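Local coordinates for protein Afp3 (PDB 6RBN) that probably builds, with related sheath proteins, the contractile sheath that surrounds the inner tube of the anti-feeding prophage injection system, at residues 358-361 and 362-366; 378-381 and 382-386. All blocks are in the same frame, centred on the assembly; numbering follows the deposited sequence.

Interaction 1. Residues 358-361 and 362-366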
loop_
_atom_site.group_PDB
_atom_site.type_symbol
_atom_site.label_atom_id
_atom_site.label_comp_id
_atom_site.label_asym_id
_atom_site.label_seq_id
_atom_site.Cartn_x
_atom_site.Cartn_y
_atom_site.Cartn_z
ATOM N N ARG D 358 39.531 33.561 22.386
ATOM C CA ARG D 358 39.083 33.300 23.749
ATOM C C ARG D 358 37.933 32.303 23.771
ATOM O O ARG D 358 37.828 31.485 24.690
ATOM C CB ARG D 358 38.674 34.611 24.416
ATOM C CG ARG D 358 38.344 34.508 25.889
ATOM C CD ARG D 358 37.991 35.869 26.463
ATOM N NE ARG D 358 39.113 36.801 26.377
ATOM C CZ ARG D 358 39.119 37.896 25.626
ATOM N NH1 ARG D 358 38.056 38.210 24.900
ATOM N NH2 ARG D 358 40.184 38.684 25.608
ATOM N N ASP D 359 37.064 32.347 22.761
ATOM C CA ASP D 359 35.909 31.459 22.738
ATOM C C ASP D 359 36.239 30.094 22.154
ATOM O O ASP D 359 35.585 29.107 22.503
ATOM C CB ASP D 359 34.769 32.096 21.950
ATOM C CG ASP D 359 34.171 33.288 22.661
ATOM O OD1 ASP D 359 34.210 33.315 23.907
ATOM O OD2 ASP D 359 33.659 34.197 21.977
ATOM N N ILE D 360 37.221 30.022 21.258
ATOM C CA ILE D 360 37.720 28.726 20.807
ATOM C C ILE D 360 38.445 28.015 21.943
ATOM O O ILE D 360 38.294 26.801 22.127
ATOM C CB ILE D 360 38.607 28.909 19.559
ATOM C CG1 ILE D 360 37.747 29.285 18.354
ATOM C CG2 ILE D 360 39.416 27.669 19.238
ATOM C CD1 ILE D 360 38.546 29.717 17.159
ATOM N N LYS D 361 39.196 28.768 22.754
ATOM C CA LYS D 361 39.914 28.187 23.886
ATOM C C LYS D 361 38.958 27.632 24.935
ATOM O O LYS D 361 39.222 26.582 25.527
ATOM C CB LYS D 361 40.835 29.236 24.505
ATOM C CG LYS D 361 41.695 28.743 25.643
ATOM C CD LYS D 361 42.600 29.846 26.143
ATOM C CE LYS D 361 43.438 29.377 27.312
ATOM N NZ LYS D 361 44.334 30.453 27.814
ATOM N N LYS D 362 37.828 28.303 25.158
ATOM C CA LYS D 362 36.840 27.786 26.096
ATOM C C LYS D 362 36.082 26.589 25.545
ATOM O O LYS D 362 35.474 25.847 26.321
ATOM C CB LYS D 362 35.851 28.883 26.485
ATOM C CG LYS D 362 36.434 29.947 27.396
ATOM C CD LYS D 362 35.438 31.068 27.671
ATOM C CE LYS D 362 34.636 30.828 28.944
ATOM N NZ LYS D 362 33.618 29.745 28.827
ATOM N N ALA D 363 36.100 26.383 24.231
ATOM C CA ALA D 363 35.407 25.262 23.619
ATOM C C ALA D 363 36.266 24.012 23.517
ATOM O O ALA D 363 35.718 22.906 23.472
ATOM C CB ALA D 363 34.911 25.645 22.224
ATOM N N LEU D 364 37.588 24.155 23.481
ATOM C CA LEU D 364 38.479 23.018 23.305
ATOM C C LEU D 364 39.017 22.462 24.611
ATOM O O LEU D 364 39.631 21.393 24.596
ATOM C CB LEU D 364 39.658 23.399 22.407
ATOM C CG LEU D 364 39.298 23.875 21.005
ATOM C CD1 LEU D 364 40.552 24.168 20.207
ATOM C CD2 LEU D 364 38.395 22.895 20.299
ATOM N N GLN D 365 38.826 23.165 25.725
ATOM C CA GLN D 365 39.247 22.631 27.017
ATOM C C GLN D 365 38.514 21.368 27.485
ATOM O O GLN D 365 39.124 20.615 28.262
ATOM C CB GLN D 365 39.165 23.730 28.084
ATOM C CG GLN D 365 40.298 24.731 27.978
ATOM C CD GLN D 365 40.207 25.835 29.000
ATOM O OE1 GLN D 365 39.245 25.917 29.758
ATOM N NE2 GLN D 365 41.215 26.695 29.029
ATOM N N PRO D 366 37.263 21.077 27.105
ATOM C CA PRO D 366 36.780 19.695 27.279
ATOM C C PRO D 366 37.534 18.652 26.467
ATOM O O PRO D 366 37.513 17.475 26.846
ATOM C CB PRO D 366 35.312 19.784 26.850
ATOM C CG PRO D 366 34.927 21.137 27.217
ATOM C CD PRO D 366 36.116 21.997 26.948
#
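At the end of helix 347-364, Ile360 packs on Leu364, and Lys361 meets Gln365, the first residue of the 3-10 segment that follows. The side chains of Ile360 and Leu364 run alongside each other in a common direction. CG2 of Ile360 touches CD1 of Leu364 at 3.8 Å. The Ile360 branch gets there because it stands anti to its own nitrogen, with CG1 held beside that nitrogen (chi1 -71°). Ile384 of helix 374-392 packs on both side chains. Phe348 and Leu346 of a neighbouring Afp2 chain also pack here, on Ile360 and Leu364.

Lys361 is fully extended, and Gln365 passes across it at a slant. CE of Lys361 lies 3.9 Å from NE2 of Gln365, which is packing only. CG of Gln365 sits 3.3 Å from O of Lys361.

The backbone changes over these residues. Lys362 N still gives a regular bond to Arg358 O, 3.2 Å long. Beyond it the bonds are weak. Ile360 O takes two of them, from Ala363 N and Leu364 N, both at 3.1 Å. Such i to i+3 and i to i+4 sharing, followed by a 3-10 segment at 365-366, is typical of a helix loosening near its C-terminal end.

Interaction 2. Residues 378-381 and 382-386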
loop_
_atom_site.group_PDB
_atom_site.type_symbol
_atom_site.label_atom_id
_atom_site.label_comp_id
_atom_site.label_asym_id
_atom_site.label_seq_id
_atom_site.Cartn_x
_atom_site.Cartn_y
_atom_site.Cartn_z
ATOM N N LYS D 378 39.517 15.338 14.490
ATOM C CA LYS D 378 38.336 15.723 13.735
ATOM C C LYS D 378 37.240 16.274 14.635
ATOM O O LYS D 378 36.426 17.084 14.185
ATOM C CB LYS D 378 37.804 14.532 12.940
ATOM C CG LYS D 378 38.779 13.873 11.962
ATOM C CD LYS D 378 39.077 14.696 10.715
ATOM C CE LYS D 378 40.446 15.362 10.774
ATOM N NZ LYS D 378 40.790 16.062 9.512
ATOM N N ARG D 379 37.190 15.838 15.896
ATOM C CA ARG D 379 36.245 16.421 16.843
ATOM C C ARG D 379 36.644 17.834 17.225
ATOM O O ARG D 379 35.782 18.653 17.562
ATOM C CB ARG D 379 36.139 15.555 18.094
ATOM C CG ARG D 379 35.482 14.212 17.873
ATOM C CD ARG D 379 35.501 13.369 19.138
ATOM N NE ARG D 379 34.650 13.917 20.188
ATOM C CZ ARG D 379 35.102 14.455 21.316
ATOM N NH1 ARG D 379 36.405 14.523 21.546
ATOM N NH2 ARG D 379 34.251 14.927 22.214
ATOM N N VAL D 380 37.939 18.132 17.187
ATOM C CA VAL D 380 38.419 19.473 17.486
ATOM C C VAL D 380 38.263 20.382 16.270
ATOM O O VAL D 380 37.927 21.564 16.404
ATOM C CB VAL D 380 39.875 19.383 17.982
ATOM C CG1 VAL D 380 40.476 20.728 18.148
ATOM C CG2 VAL D 380 39.920 18.674 19.314
ATOM N N GLN D 381 38.459 19.833 15.069
ATOM C CA GLN D 381 38.309 20.611 13.842
ATOM C C GLN D 381 36.863 21.034 13.619
ATOM O O GLN D 381 36.603 22.149 13.154
ATOM C CB GLN D 381 38.812 19.799 12.650
ATOM C CG GLN D 381 38.764 20.535 11.333
ATOM C CD GLN D 381 39.275 19.708 10.184
ATOM O OE1 GLN D 381 39.639 18.551 10.357
ATOM N NE2 GLN D 381 39.300 20.296 8.999
ATOM N N THR D 382 35.909 20.176 13.971
ATOM C CA THR D 382 34.501 20.499 13.776
ATOM C C THR D 382 34.022 21.520 14.802
ATOM O O THR D 382 33.194 22.383 14.490
ATOM C CB THR D 382 33.675 19.219 13.846
ATOM O OG1 THR D 382 34.185 18.280 12.893
ATOM C CG2 THR D 382 32.220 19.470 13.519
ATOM N N ALA D 383 34.557 21.454 16.023
ATOM C CA ALA D 383 34.176 22.411 17.057
ATOM C C ALA D 383 34.675 23.813 16.744
ATOM O O ALA D 383 34.057 24.796 17.166
ATOM C CB ALA D 383 34.706 21.954 18.413
ATOM N N ILE D 384 35.779 23.931 16.010
ATOM C CA ILE D 384 36.239 25.240 15.566
ATOM C C ILE D 384 35.485 25.667 14.316
ATOM O O ILE D 384 35.134 26.841 14.160
ATOM C CB ILE D 384 37.762 25.211 15.342
ATOM C CG1 ILE D 384 38.477 24.840 16.634
ATOM C CG2 ILE D 384 38.277 26.559 14.899
ATOM C CD1 ILE D 384 39.943 24.571 16.450
ATOM N N ASP D 385 35.188 24.714 13.429
ATOM C CA ASP D 385 34.474 25.020 12.194
ATOM C C ASP D 385 33.027 25.415 12.454
ATOM O O ASP D 385 32.464 26.219 11.705
ATOM C CB ASP D 385 34.530 23.819 11.255
ATOM C CG ASP D 385 33.958 24.114 9.888
ATOM O OD1 ASP D 385 34.651 24.770 9.086
ATOM O OD2 ASP D 385 32.815 23.694 9.616
ATOM N N ASN D 386 32.409 24.865 13.500
ATOM C CA ASN D 386 31.062 25.296 13.858
ATOM C C ASN D 386 31.066 26.685 14.470
ATOM O O ASN D 386 30.089 27.426 14.327
ATOM C CB ASN D 386 30.418 24.309 14.827
ATOM C CG ASN D 386 30.059 23.000 14.174
ATOM O OD1 ASN D 386 29.625 22.965 13.024
ATOM N ND2 ASN D 386 30.207 21.913 14.912
#
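The flat peptide group of Lys378 meets Thr382 with its carbonyl oxygen. OG1 of Thr382 lies 2.8 Å from O of Lys378, almost in line with its C=O bond. Thr382 N, 3.1 Å from the same O of Lys378, comes from above the carbonyl plane, 39° out of it. The second flat group, the Gln381 side-chain amide, takes a bond from NZ of Lys378, which lies in its carbonyl plane, 2.9 Å from OE1 of Gln381. Val408 and Val410 pack against the Gln381 side chain.

This is a regular stretch inside helix 374-392, with the familiar threonine hydroxyl bond to the carbonyl one turn back. The helix backbone already points Thr382 N at Lys378 O. A chi1 of -55° sets OG1 beside that nitrogen, where it reaches the same oxygen. Thr382 also packs on Met95 of a neighbouring Afp1 chain.

Further main-chain bonds keep the helix going. Ile384 N bonds Val380 O at 3.2 Å, and Asp385 N bonds Gln381 O at 2.9 Å. The bond from Ala383 N to Arg379 O is weak.

Val380 and Ile384 form the buried apolar ridge. Both pack on Ile428 of strand 425-432, and the ridge also turns to helix 347-364. Ile384 touches Val408 of strand 406-409 as well. The helix thus lies between strands 406-409 and 425-432 and helix 347-364 in the C-terminal sheath domain. Within the ridge, CG1 of Val380 lies 4.2 Å from CD1 of Ile384.

Overall arrangement
From the N terminus, the chain first makes interaction 1 near the end of helix 347-364. It then passes through a connecting loop and makes interaction 2 in the next helix, 374-392. Each contact is local to one helix, so neither closes a long loop. They stand in series and neither nest nor cross. Their centres are about 11 Å apart, and the two helices meet along their apolar sides. CD2 of Leu364 packs on CG1 of Val380 at 3.7 Å, and on CB of Ala383 at 4.2 Å. Together they join the two helices as a hairpin, which helix 374-392 ties to strands 406-409 and 425-432.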